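Local coordinates for protein hydrazine synthase alpha subunit (Candidatus Kuenenia stuttgartiensis, PDB 5C2V) that condenses hydroxylamine with ammonia to hydrazine, the second half-reaction of the haem-containing hydrazine synthase complex of anammox bacteria, at residues N48-Y52 with P182-N186; T119-T124 with F168-E173. The contacts are given in a common frame with arbitrary orientation. Residue numbers count along the deposited sequence, not the author numbering.

Interaction 1 (N48-Y52 with P182-N186); sequences NYPHY and PYAYN
H51 lays its CB over the face of the Y183 ring, 3.3 Å from the ring centroid and almost on the normal, a CH-pi contact. Its imidazole continues past that ring nearly parallel to it (planes at 11°, centroids 4.7 Å apart) but slid so far that the two barely overlap. With chi1 of H51 in t, ND1 meets Y185 OH in a 2.7 Å hydrogen bond whose proton either partner could hold. H51, Y183 and Y185 thus make an aromatic cluster between two irregular loops, nearest at H51 and Y183, with 7.1 Å between CA atoms. Their position is consistent with the N-terminal domain, which includes a six-bladed beta-propeller: 48-52 precedes strand 58-63, while residues 182-186 lead into strand 186-191. Y183 (chi1 p) and Y185 (chi1 m) both point toward 48-52, while A184 between them points away. A cis Y49-P50 peptide bends the first loop. P50 sits against both tyrosines, CD 4.3 Å from Y183 CE1 and CG 4.2 Å from Y185 CD1; it also touches F229 of strand 228-233.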
ATOM      1  N   ASN D  48       5.681 -23.462   7.264  1.00 61.73           N
ATOM      2  CA  ASN D  48       4.452 -23.584   8.044  1.00 71.83           C
ATOM      3  C   ASN D  48       4.509 -22.875   9.401  1.00 76.17           C
ATOM      4  O   ASN D  48       3.596 -23.016  10.215  1.00 70.22           O
ATOM      5  CB  ASN D  48       4.097 -25.059   8.237  1.00 83.52           C
ATOM      6  CG  ASN D  48       3.459 -25.669   7.001  1.00 87.46           C
ATOM      7  OD1 ASN D  48       3.885 -26.717   6.517  1.00 85.30           O
ATOM      8  ND2 ASN D  48       2.432 -25.005   6.479  1.00 70.87           N
ATOM      9  N   TYR D  49       5.591 -22.134   9.636  1.00 67.83           N
ATOM     10  CA  TYR D  49       5.811 -21.380  10.875  1.00 55.23           C
ATOM     11  C   TYR D  49       4.588 -20.532  11.234  1.00 64.93           C
ATOM     12  O   TYR D  49       3.945 -19.981  10.344  1.00 74.05           O
ATOM     13  CB  TYR D  49       7.039 -20.477  10.705  1.00 62.74           C
ATOM     14  CG  TYR D  49       7.945 -20.351  11.910  1.00 75.38           C
ATOM     15  CD1 TYR D  49       9.036 -21.195  12.072  1.00 71.06           C
ATOM     16  CD2 TYR D  49       7.734 -19.364  12.864  1.00 64.83           C
ATOM     17  CE1 TYR D  49       9.875 -21.076  13.163  1.00 71.55           C
ATOM     18  CE2 TYR D  49       8.568 -19.238  13.960  1.00 68.85           C
ATOM     19  CZ  TYR D  49       9.638 -20.097  14.103  1.00 68.10           C
ATOM     20  OH  TYR D  49      10.471 -19.976  15.190  1.00 71.95           O
ATOM     21  N   PRO D  50       4.253 -20.415  12.533  1.00 70.83           N
ATOM     22  CA  PRO D  50       4.821 -20.966  13.770  1.00 64.33           C
ATOM     23  C   PRO D  50       4.615 -22.460  13.955  1.00 71.59           C
ATOM     24  O   PRO D  50       5.268 -23.047  14.820  1.00 73.80           O
ATOM     25  CB  PRO D  50       4.079 -20.198  14.860  1.00 63.57           C
ATOM     26  CG  PRO D  50       2.767 -19.927  14.268  1.00 56.06           C
ATOM     27  CD  PRO D  50       3.036 -19.634  12.816  1.00 72.05           C
ATOM     28  N   HIS D  51       3.744 -23.079  13.165  1.00 69.01           N
ATOM     29  CA  HIS D  51       3.430 -24.466  13.442  1.00 68.94           C
ATOM     30  C   HIS D  51       4.536 -25.232  12.760  1.00 63.29           C
ATOM     31  O   HIS D  51       4.533 -25.453  11.550  1.00 66.51           O
ATOM     32  CB  HIS D  51       2.047 -24.834  12.895  1.00 63.21           C
ATOM     33  CG  HIS D  51       1.692 -26.282  13.029  1.00 74.74           C
ATOM     34  ND1 HIS D  51       1.297 -26.845  14.224  1.00 78.75           N
ATOM     35  CD2 HIS D  51       1.642 -27.276  12.111  1.00 74.65           C
ATOM     36  CE1 HIS D  51       1.033 -28.126  14.039  1.00 75.46           C
ATOM     37  NE2 HIS D  51       1.235 -28.414  12.766  1.00 85.50           N
ATOM     38  N   TYR D  52       5.481 -25.645  13.593  1.00 61.14           N
ATOM     39  CA  TYR D  52       6.765 -26.128  13.133  1.00 62.70           C
ATOM     40  C   TYR D  52       7.150 -27.347  13.944  1.00 58.29           C
ATOM     41  O   TYR D  52       7.420 -27.251  15.141  1.00 81.32           O
ATOM     42  CB  TYR D  52       7.799 -25.002  13.257  1.00 52.99           C
ATOM     43  CG  TYR D  52       9.231 -25.360  12.937  1.00 56.78           C
ATOM     44  CD1 TYR D  52       9.653 -25.519  11.624  1.00 58.50           C
ATOM     45  CD2 TYR D  52      10.176 -25.484  13.947  1.00 57.17           C
ATOM     46  CE1 TYR D  52      10.969 -25.826  11.328  1.00 63.41           C
ATOM     47  CE2 TYR D  52      11.493 -25.788  13.662  1.00 66.45           C
ATOM     48  CZ  TYR D  52      11.884 -25.959  12.352  1.00 71.65           C
ATOM     49  OH  TYR D  52      13.195 -26.263  12.065  1.00 75.48           O
ATOM     50  N   PRO D 182      -4.638 -25.424   9.742  1.00 54.91           N
ATOM     51  CA  PRO D 182      -5.145 -26.317  10.788  1.00 62.38           C
ATOM     52  C   PRO D 182      -4.377 -26.196  12.103  1.00 63.42           C
ATOM     53  O   PRO D 182      -4.001 -27.211  12.691  1.00 57.11           O
ATOM     54  CB  PRO D 182      -4.946 -27.700  10.172  1.00 45.33           C
ATOM     55  CG  PRO D 182      -3.716 -27.537   9.329  1.00 38.56           C
ATOM     56  CD  PRO D 182      -3.769 -26.128   8.781  1.00 59.56           C
ATOM     57  N   TYR D 183      -4.148 -24.966  12.550  1.00 62.38           N
ATOM     58  CA  TYR D 183      -3.603 -24.706  13.876  1.00 54.96           C
ATOM     59  C   TYR D 183      -3.960 -23.296  14.342  1.00 63.74           C
ATOM     60  O   TYR D 183      -4.019 -22.375  13.531  1.00 79.71           O
ATOM     61  CB  TYR D 183      -2.082 -24.893  13.876  1.00 54.37           C
ATOM     62  CG  TYR D 183      -1.372 -24.173  12.748  1.00 65.39           C
ATOM     63  CD1 TYR D 183      -0.902 -22.876  12.912  1.00 63.05           C
ATOM     64  CD2 TYR D 183      -1.167 -24.794  11.521  1.00 65.85           C
ATOM     65  CE1 TYR D 183      -0.251 -22.217  11.884  1.00 73.74           C
ATOM     66  CE2 TYR D 183      -0.516 -24.143  10.489  1.00 59.94           C
ATOM     67  CZ  TYR D 183      -0.061 -22.854  10.676  1.00 72.45           C
ATOM     68  OH  TYR D 183       0.586 -22.201   9.650  1.00 62.22           O
ATOM     69  N   ALA D 184      -4.196 -23.122  15.639  1.00 65.67           N
ATOM     70  CA  ALA D 184      -4.198 -21.781  16.216  1.00 55.43           C
ATOM     71  C   ALA D 184      -3.413 -21.772  17.523  1.00 58.88           C
ATOM     72  O   ALA D 184      -3.854 -22.331  18.527  1.00 51.84           O
ATOM     73  CB  ALA D 184      -5.621 -21.295  16.441  1.00 48.90           C
ATOM     74  N   TYR D 185      -2.256 -21.119  17.507  1.00 61.51           N
ATOM     75  CA  TYR D 185      -1.391 -21.052  18.680  1.00 60.63           C
ATOM     76  C   TYR D 185      -1.740 -19.931  19.652  1.00 69.58           C
ATOM     77  O   TYR D 185      -2.319 -18.913  19.272  1.00 55.32           O
ATOM     78  CB  TYR D 185       0.068 -20.931  18.247  1.00 54.00           C
ATOM     79  CG  TYR D 185       0.645 -22.248  17.788  1.00 62.67           C
ATOM     80  CD1 TYR D 185       0.509 -22.668  16.473  1.00 78.92           C
ATOM     81  CD2 TYR D 185       1.306 -23.085  18.679  1.00 64.62           C
ATOM     82  CE1 TYR D 185       1.026 -23.876  16.054  1.00 85.36           C
ATOM     83  CE2 TYR D 185       1.826 -24.296  18.268  1.00 68.75           C
ATOM     84  CZ  TYR D 185       1.684 -24.687  16.954  1.00 84.46           C
ATOM     85  OH  TYR D 185       2.202 -25.892  16.538  1.00 74.67           O
ATOM     86  N   ASN D 186      -1.377 -20.140  20.912  1.00 72.95           N
ATOM     87  CA  ASN D 186      -1.483 -19.115  21.939  1.00 51.72           C
ATOM     88  C   ASN D 186      -0.393 -19.310  22.987  1.00 62.80           C
ATOM     89  O   ASN D 186       0.390 -20.256  22.904  1.00 61.56           O
ATOM     90  CB  ASN D 186      -2.866 -19.143  22.583  1.00 47.95           C
ATOM     91  CG  ASN D 186      -3.872 -18.293  21.834  1.00 39.79           C
ATOM     92  OD1 ASN D 186      -3.589 -17.150  21.478  1.00 52.38           O
ATOM     93  ND2 ASN D 186      -5.059 -18.840  21.606  1.00 40.58           N
TER

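Interaction 2 (T119-T124 with F168-E173)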
ATOM      1  N   THR D 119       4.423 -31.239  29.688  1.00 68.93           N
ATOM      2  CA  THR D 119       3.072 -31.070  29.145  1.00 72.14           C
ATOM      3  C   THR D 119       2.464 -32.349  28.572  1.00 61.23           C
ATOM      4  O   THR D 119       3.095 -33.049  27.787  1.00 79.23           O
ATOM      5  CB  THR D 119       3.045 -29.998  28.034  1.00 69.32           C
ATOM      6  OG1 THR D 119       4.062 -30.283  27.064  1.00 77.64           O
ATOM      7  CG2 THR D 119       3.284 -28.618  28.615  1.00 60.39           C
ATOM      8  N   ASP D 120       1.246 -32.665  29.004  1.00 62.83           N
ATOM      9  CA  ASP D 120       0.454 -33.735  28.398  1.00 70.22           C
ATOM     10  C   ASP D 120      -0.594 -33.230  27.398  1.00 61.68           C
ATOM     11  O   ASP D 120      -1.427 -34.010  26.934  1.00 78.66           O
ATOM     12  CB  ASP D 120      -0.229 -34.584  29.468  1.00 83.42           C
ATOM     13  CG  ASP D 120      -0.417 -36.025  29.025  1.00 84.53           C
ATOM     14  OD1 ASP D 120       0.356 -36.480  28.154  1.00 74.82           O
ATOM     15  OD2 ASP D 120      -1.334 -36.699  29.538  1.00 93.84           O
ATOM     16  N   LEU D 121      -0.552 -31.936  27.076  1.00 74.10           N
ATOM     17  CA  LEU D 121      -1.628 -31.253  26.345  1.00 77.89           C
ATOM     18  C   LEU D 121      -2.089 -31.990  25.089  1.00 70.23           C
ATOM     19  O   LEU D 121      -1.291 -32.622  24.398  1.00 64.24           O
ATOM     20  CB  LEU D 121      -1.178 -29.839  25.945  1.00 73.79           C
ATOM     21  CG  LEU D 121      -2.149 -29.009  25.093  1.00 79.19           C
ATOM     22  CD1 LEU D 121      -3.363 -28.578  25.904  1.00 66.75           C
ATOM     23  CD2 LEU D 121      -1.470 -27.808  24.442  1.00 65.97           C
ATOM     24  N   LYS D 122      -3.386 -31.907  24.805  1.00 59.92           N
ATOM     25  CA  LYS D 122      -3.930 -32.518  23.608  1.00 70.21           C
ATOM     26  C   LYS D 122      -3.795 -31.455  22.531  1.00 76.87           C
ATOM     27  O   LYS D 122      -4.578 -30.507  22.468  1.00 71.69           O
ATOM     28  CB  LYS D 122      -5.394 -32.913  23.839  1.00 67.59           C
ATOM     29  CG  LYS D 122      -6.034 -33.843  22.824  1.00 80.78           C
ATOM     30  CD  LYS D 122      -7.523 -34.002  23.139  1.00 86.35           C
ATOM     31  CE  LYS D 122      -7.748 -34.309  24.618  1.00 91.35           C
ATOM     32  NZ  LYS D 122      -9.192 -34.386  24.984  1.00 81.31           N
ATOM     33  N   GLY D 123      -2.794 -31.629  21.675  1.00 63.30           N
ATOM     34  CA  GLY D 123      -2.377 -30.556  20.793  1.00 61.28           C
ATOM     35  C   GLY D 123      -0.870 -30.535  20.602  1.00 58.79           C
ATOM     36  O   GLY D 123      -0.180 -31.515  20.887  1.00 64.58           O
ATOM     37  N   THR D 124      -0.362 -29.398  20.134  1.00 57.94           N
ATOM     38  CA  THR D 124       1.068 -29.198  19.908  1.00 59.18           C
ATOM     39  C   THR D 124       1.651 -28.134  20.844  1.00 71.91           C
ATOM     40  O   THR D 124       0.987 -27.146  21.157  1.00 65.45           O
ATOM     41  CB  THR D 124       1.340 -28.783  18.449  1.00 66.33           C
ATOM     42  OG1 THR D 124       0.604 -29.637  17.564  1.00 49.92           O
ATOM     43  CG2 THR D 124       2.824 -28.871  18.124  1.00 54.01           C
ATOM     44  N   PHE D 168       5.241 -21.015  27.321  1.00 59.42           N
ATOM     45  CA  PHE D 168       5.428 -21.671  26.030  1.00 73.26           C
ATOM     46  C   PHE D 168       4.285 -21.383  25.067  1.00 69.77           C
ATOM     47  O   PHE D 168       3.241 -20.874  25.464  1.00 55.24           O
ATOM     48  CB  PHE D 168       5.591 -23.185  26.213  1.00 70.60           C
ATOM     49  CG  PHE D 168       4.320 -23.899  26.589  1.00 63.06           C
ATOM     50  CD1 PHE D 168       3.920 -23.982  27.911  1.00 53.64           C
ATOM     51  CD2 PHE D 168       3.538 -24.505  25.618  1.00 49.75           C
ATOM     52  CE1 PHE D 168       2.756 -24.645  28.258  1.00 53.81           C
ATOM     53  CE2 PHE D 168       2.373 -25.166  25.958  1.00 43.55           C
ATOM     54  CZ  PHE D 168       1.981 -25.238  27.279  1.00 55.23           C
ATOM     55  N   SER D 169       4.495 -21.702  23.795  1.00 70.96           N
ATOM     56  CA  SER D 169       3.444 -21.552  22.798  1.00 52.03           C
ATOM     57  C   SER D 169       2.784 -22.899  22.546  1.00 56.10           C
ATOM     58  O   SER D 169       3.463 -23.916  22.446  1.00 55.69           O
ATOM     59  CB  SER D 169       4.006 -20.978  21.496  1.00 65.88           C
ATOM     60  OG  SER D 169       2.994 -20.872  20.510  1.00 63.50           O
ATOM     61  N   GLY D 170       1.460 -22.913  22.447  1.00 41.33           N
ATOM     62  CA  GLY D 170       0.756 -24.159  22.219  1.00 47.70           C
ATOM     63  C   GLY D 170      -0.572 -23.995  21.512  1.00 65.86           C
ATOM     64  O   GLY D 170      -1.209 -22.946  21.593  1.00 56.82           O
ATOM     65  N   SER D 171      -0.995 -25.051  20.830  1.00 60.96           N
ATOM     66  CA  SER D 171      -2.232 -25.022  20.063  1.00 55.41           C
ATOM     67  C   SER D 171      -3.017 -26.316  20.237  1.00 46.24           C
ATOM     68  O   SER D 171      -2.432 -27.394  20.278  1.00 57.27           O
ATOM     69  CB  SER D 171      -1.930 -24.791  18.581  1.00 69.62           C
ATOM     70  OG  SER D 171      -3.078 -25.023  17.784  1.00 63.11           O
ATOM     71  N   PRO D 172      -4.349 -26.209  20.331  1.00 53.99           N
ATOM     72  CA  PRO D 172      -5.199 -27.404  20.369  1.00 62.22           C
ATOM     73  C   PRO D 172      -5.310 -28.050  18.990  1.00 65.89           C
ATOM     74  O   PRO D 172      -4.691 -27.573  18.040  1.00 83.40           O
ATOM     75  CB  PRO D 172      -6.551 -26.861  20.838  1.00 57.69           C
ATOM     76  CG  PRO D 172      -6.545 -25.433  20.416  1.00 66.19           C
ATOM     77  CD  PRO D 172      -5.121 -24.971  20.535  1.00 59.43           C
ATOM     78  N   GLU D 173      -6.089 -29.121  18.886  1.00 60.82           N
ATOM     79  CA  GLU D 173      -6.252 -29.820  17.617  1.00 73.85           C
ATOM     80  C   GLU D 173      -7.702 -29.766  17.147  1.00 76.66           C
ATOM     81  O   GLU D 173      -8.618 -29.591  17.949  1.00 64.98           O
ATOM     82  CB  GLU D 173      -5.780 -31.269  17.739  1.00 72.11           C
ATOM     83  CG  GLU D 173      -4.329 -31.475  17.330  1.00 90.39           C
ATOM     84  CD  GLU D 173      -3.720 -32.724  17.937  1.00104.79           C
ATOM     85  OE1 GLU D 173      -4.477 -33.540  18.504  1.00100.35           O
ATOM     86  OE2 GLU D 173      -2.486 -32.892  17.841  1.00 97.66           O
TER
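Two backbone hydrogen bonds tie these segments together, and both belong to one residue pair: T124 N donates to S171 O and S171 N donates to T124 O, each at 2.9 Å. The same two carbonyls also take CA-H...O contacts, S171 O from G123 CA and T124 O from G170 CA, both at 3.2 Å. G123 has to be glycine here: at its backbone angles (143/-162) a CB would jam against the preceding carbonyl and clash with S171 O. T119 OG1 bonds I105 N and Q104 OE1 on strand 103-109, and L121 O accepts from Q104 NE2. S169 OG is satisfied by N228 O. Backbone bonds join F168 to Y188, G170 to N186 and, on the other flank, S169 to R126. T119 CG2 packs on F168 CZ at 3.9 Å. T124 and S171 thus form a hydrogen-bonded antiparallel pair where strand 124-131 begins beside S171, after the loop has crossed from the neighbouring four-stranded sheet, consistent with a blade-to-blade crossing in the six-bladed beta-propeller of the N-terminal domain.

In the fold
The two contacts meet around residues 169-171, their centres about 11 Å apart, and interaction 2 is nested within the chain loop that interaction 1 closes. Interaction 1 is the more buried, held by aromatic side chains with a single side-chain hydrogen bond; interaction 2 is partly buried, with P172, E173 and K122 exposed, and is held by strand-type backbone bonding. Segments 182-186 and 168-173 touch directly: N186 N lies 2.9 Å from G170 O, a probable hydrogen bond that continues the sheet into strand 186-191. Y185 bridges the two, with its OH 3.4 Å from T124 CG2 and its CD2 3.3 Å from S169 OG, so the aromatic cluster packs against the strands that interaction 2 joins.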